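Local coordinates for E3 ubiquitin-protein ligase ORTHRUS 2 (Arabidopsis thaliana, PDB 7DUF) that probably transfers ubiquitin to target proteins as a RING-type E3 ligase, here represented by its zinc-binding PHD finger, at residues 5-19 and 37-49. Sequence-based numbering, arbitrary orientation.
Sequences MARDIQLPCDGDGVC and CVTPWHVSCLSSP. With ZN (zinc ion), chain D; ZN (zinc ion), chain C.
The first zinc site of the PHD finger, a centre of three cysteines and one histidine, joins the loop 5-19 to strand 40-42 and the residues after it. C19 SG, H42 ND1 and C45 SG bind this zinc ion, H42 through its imidazole nitrogen at 2.1 Å, and C22 completes the site. With CG anti to the backbone N (chi1 -171°), the H42 ring reaches the metal and meets C19 SG in its own plane, at the edge; its far nitrogen, NE2, is hydrogen-bonded to E30, a second-shell carboxylate that, with the zinc bond at ND1, would help hold the ring's rotation and may strengthen its donation to the metal. The second zinc, held by four cysteines, takes C37 together with C34, C61 and C64, so 37-49 runs from one metal centre to the other.

Between the two sites, P12 lies across W41. Its CB sits over the centre of the six-membered ring, 3.7 Å from the centroid and 13° off the normal, a CH-pi contact, while W59 packs edge-to-face with the same indole. Replacing W41 with an alanine is likely to strip P12 CB of its aromatic partner and to open a gap beside 5-19. Next to it, C13 N donates to P40 O (3.0 Å), and C13 CB rests against P40 CG.

Toward the start of 5-19, M5 N gives a hydrogen bond to S44 O, and A6 CB points toward 37-49, beside the C45 carbonyl. Q10 extends beyond CG, and its OE1 accepts a hydrogen bond from S47 N at 3.0 Å, the donor standing well above the amide plane. S47 in turn sends its hydroxyl back to 5-19, OG donating to A6 O at 2.7 Å from 37° out of the carbonyl plane.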
# COMPACT_ATOMS: atom_id res chain seq x y z
N MET A 5 3.51 17.28 -2.01
CA MET A 5 4.45 18.33 -1.63
C MET A 5 5.25 18.84 -2.81
O MET A 5 5.36 20.06 -3.03
CB MET A 5 5.39 17.81 -0.54
CG MET A 5 4.89 17.98 0.87
SD MET A 5 5.39 19.56 1.59
CE MET A 5 7.13 19.57 1.18
N ALA A 6 5.84 17.93 -3.59
CA ALA A 6 6.85 18.31 -4.57
C ALA A 6 6.23 19.09 -5.72
O ALA A 6 5.40 18.57 -6.47
CB ALA A 6 7.57 17.07 -5.09
N ARG A 7 6.65 20.35 -5.87
CA ARG A 7 6.32 21.15 -7.03
C ARG A 7 7.42 21.12 -8.09
O ARG A 7 7.17 21.51 -9.23
CB ARG A 7 6.04 22.60 -6.62
N ASP A 8 8.61 20.66 -7.73
CA ASP A 8 9.73 20.55 -8.66
C ASP A 8 10.00 19.07 -8.92
O ASP A 8 9.06 18.35 -9.27
CB ASP A 8 10.92 21.33 -8.11
CG ASP A 8 11.80 21.89 -9.21
OD1 ASP A 8 12.22 21.12 -10.09
OD2 ASP A 8 12.07 23.11 -9.20
N ILE A 9 11.22 18.58 -8.77
CA ILE A 9 11.53 17.18 -9.02
C ILE A 9 11.25 16.36 -7.77
O ILE A 9 11.45 16.83 -6.64
CB ILE A 9 12.99 17.00 -9.49
CG1 ILE A 9 13.94 17.87 -8.65
CG2 ILE A 9 13.12 17.33 -10.97
CD1 ILE A 9 15.40 17.54 -8.84
N GLN A 10 10.79 15.13 -7.96
CA GLN A 10 10.49 14.22 -6.87
C GLN A 10 11.67 13.28 -6.65
O GLN A 10 12.32 12.84 -7.60
CB GLN A 10 9.22 13.42 -7.16
CG GLN A 10 8.09 14.24 -7.75
CD GLN A 10 7.05 13.38 -8.44
OE1 GLN A 10 6.22 12.75 -7.79
NE2 GLN A 10 7.09 13.36 -9.77
N LEU A 11 11.93 12.96 -5.38
CA LEU A 11 13.06 12.11 -5.01
C LEU A 11 12.58 10.91 -4.20
O LEU A 11 11.65 11.04 -3.40
CB LEU A 11 14.09 12.90 -4.20
CG LEU A 11 15.12 13.69 -5.01
CD1 LEU A 11 14.54 15.03 -5.44
CD2 LEU A 11 16.41 13.89 -4.24
N PRO A 12 13.19 9.74 -4.40
CA PRO A 12 12.75 8.55 -3.65
C PRO A 12 13.35 8.48 -2.26
O PRO A 12 13.77 9.51 -1.70
CB PRO A 12 13.25 7.40 -4.53
CG PRO A 12 14.50 7.94 -5.15
CD PRO A 12 14.27 9.43 -5.35
N CYS A 13 13.40 7.29 -1.69
CA CYS A 13 13.95 7.09 -0.35
C CYS A 13 15.37 6.53 -0.43
O CYS A 13 15.89 6.22 -1.49
CB CYS A 13 13.05 6.16 0.47
SG CYS A 13 11.71 7.00 1.35
N ASP A 14 15.98 6.41 0.75
CA ASP A 14 17.42 6.17 0.84
C ASP A 14 17.79 4.76 0.41
O ASP A 14 18.78 4.56 -0.30
CB ASP A 14 17.90 6.40 2.27
CG ASP A 14 19.11 7.29 2.34
OD1 ASP A 14 19.41 7.79 3.44
OD2 ASP A 14 19.74 7.51 1.28
N GLY A 15 17.01 3.76 0.83
CA GLY A 15 17.46 2.40 0.95
C GLY A 15 17.80 2.05 2.38
O GLY A 15 17.74 0.88 2.77
N ASP A 16 18.18 3.05 3.18
CA ASP A 16 18.17 2.98 4.63
C ASP A 16 16.87 3.51 5.22
O ASP A 16 16.67 3.42 6.43
CB ASP A 16 19.37 3.75 5.20
N GLY A 17 16.00 4.06 4.38
CA GLY A 17 14.68 4.48 4.80
C GLY A 17 14.48 5.97 4.97
O GLY A 17 13.48 6.38 5.57
N VAL A 18 15.39 6.80 4.45
CA VAL A 18 15.32 8.25 4.62
C VAL A 18 14.89 8.88 3.31
O VAL A 18 15.40 8.52 2.24
CB VAL A 18 16.68 8.82 5.08
CG1 VAL A 18 16.55 10.31 5.38
CG2 VAL A 18 17.18 8.08 6.31
N CYS A 19 13.93 9.80 3.39
CA CYS A 19 13.48 10.52 2.20
C CYS A 19 14.58 11.46 1.72
O CYS A 19 15.05 12.32 2.48
CB CYS A 19 12.21 11.30 2.50
SG CYS A 19 11.54 12.21 1.08
N CYS A 37 9.86 -1.41 -9.86
CA CYS A 37 11.24 -1.39 -9.38
C CYS A 37 11.36 -1.63 -7.88
O CYS A 37 12.48 -1.83 -7.39
CB CYS A 37 11.90 -0.05 -9.73
SG CYS A 37 11.15 1.38 -8.90
N VAL A 38 10.24 -1.62 -7.15
CA VAL A 38 10.20 -1.79 -5.70
C VAL A 38 11.13 -0.78 -5.05
O VAL A 38 12.04 -1.14 -4.29
CB VAL A 38 10.55 -3.23 -5.29
CG1 VAL A 38 10.10 -3.49 -3.86
CG2 VAL A 38 9.89 -4.22 -6.23
N THR A 39 10.93 0.50 -5.36
CA THR A 39 11.64 1.56 -4.66
C THR A 39 10.69 2.24 -3.69
O THR A 39 9.57 2.59 -4.08
CB THR A 39 12.19 2.59 -5.64
OG1 THR A 39 12.88 1.91 -6.70
CG2 THR A 39 13.16 3.53 -4.94
N PRO A 40 11.08 2.43 -2.43
CA PRO A 40 10.20 3.13 -1.49
C PRO A 40 10.20 4.63 -1.75
O PRO A 40 11.25 5.24 -2.00
CB PRO A 40 10.79 2.80 -0.12
CG PRO A 40 12.24 2.55 -0.40
CD PRO A 40 12.31 1.95 -1.78
N TRP A 41 9.01 5.23 -1.69
CA TRP A 41 8.84 6.66 -1.88
C TRP A 41 8.07 7.23 -0.70
O TRP A 41 7.17 6.59 -0.16
CB TRP A 41 8.10 6.97 -3.19
CG TRP A 41 8.88 6.65 -4.42
CD1 TRP A 41 9.19 5.41 -4.89
CD2 TRP A 41 9.45 7.59 -5.34
NE1 TRP A 41 9.92 5.52 -6.05
CE2 TRP A 41 10.10 6.84 -6.35
CE3 TRP A 41 9.49 8.99 -5.41
CZ2 TRP A 41 10.76 7.45 -7.41
CZ3 TRP A 41 10.15 9.58 -6.47
CH2 TRP A 41 10.78 8.81 -7.46
N HIS A 42 8.43 8.45 -0.30
CA HIS A 42 7.70 9.16 0.74
C HIS A 42 6.44 9.75 0.11
O HIS A 42 6.52 10.67 -0.70
CB HIS A 42 8.56 10.24 1.37
CG HIS A 42 7.96 10.86 2.59
ND1 HIS A 42 8.44 12.03 3.15
CD2 HIS A 42 6.91 10.49 3.35
CE1 HIS A 42 7.72 12.34 4.21
NE2 HIS A 42 6.78 11.42 4.35
N VAL A 43 5.27 9.22 0.50
CA VAL A 43 4.02 9.59 -0.16
C VAL A 43 3.70 11.06 0.07
O VAL A 43 2.99 11.68 -0.73
CB VAL A 43 2.88 8.67 0.31
CG1 VAL A 43 2.25 9.19 1.60
CG2 VAL A 43 1.82 8.54 -0.78
N SER A 44 4.21 11.65 1.15
CA SER A 44 3.96 13.06 1.41
C SER A 44 4.66 13.95 0.39
O SER A 44 4.11 14.96 -0.05
CB SER A 44 4.40 13.43 2.83
OG SER A 44 4.90 14.75 2.88
N CYS A 45 5.88 13.57 -0.01
CA CYS A 45 6.70 14.38 -0.90
C CYS A 45 6.43 14.10 -2.37
O CYS A 45 7.21 14.54 -3.22
CB CYS A 45 8.18 14.15 -0.59
SG CYS A 45 8.73 14.84 0.99
N LEU A 46 5.36 13.38 -2.70
CA LEU A 46 5.05 13.10 -4.09
C LEU A 46 4.38 14.31 -4.74
O LEU A 46 3.90 15.22 -4.07
CB LEU A 46 4.14 11.88 -4.21
CG LEU A 46 4.81 10.51 -4.11
CD1 LEU A 46 3.79 9.40 -4.25
CD2 LEU A 46 5.91 10.37 -5.16
N SER A 47 4.38 14.31 -6.08
CA SER A 47 3.69 15.36 -6.81
C SER A 47 2.19 15.08 -6.91
O SER A 47 1.37 15.96 -6.66
CB SER A 47 4.30 15.52 -8.20
OG SER A 47 5.33 16.50 -8.20
N SER A 48 1.84 13.85 -7.27
CA SER A 48 0.44 13.42 -7.36
C SER A 48 0.29 12.12 -6.58
O SER A 48 0.46 11.03 -7.13
CB SER A 48 0.01 13.24 -8.82
OG SER A 48 -0.15 14.50 -9.46
N PRO A 49 -0.01 12.21 -5.29
CA PRO A 49 -0.23 11.00 -4.51
C PRO A 49 -1.43 10.24 -5.05
O PRO A 49 -2.34 10.83 -5.66
CB PRO A 49 -0.49 11.53 -3.09
CG PRO A 49 0.15 12.88 -3.08
CD PRO A 49 -0.09 13.42 -4.45
ZN ZN D . 9.87 13.28 2.28
ZN ZN C . 9.26 2.23 -9.96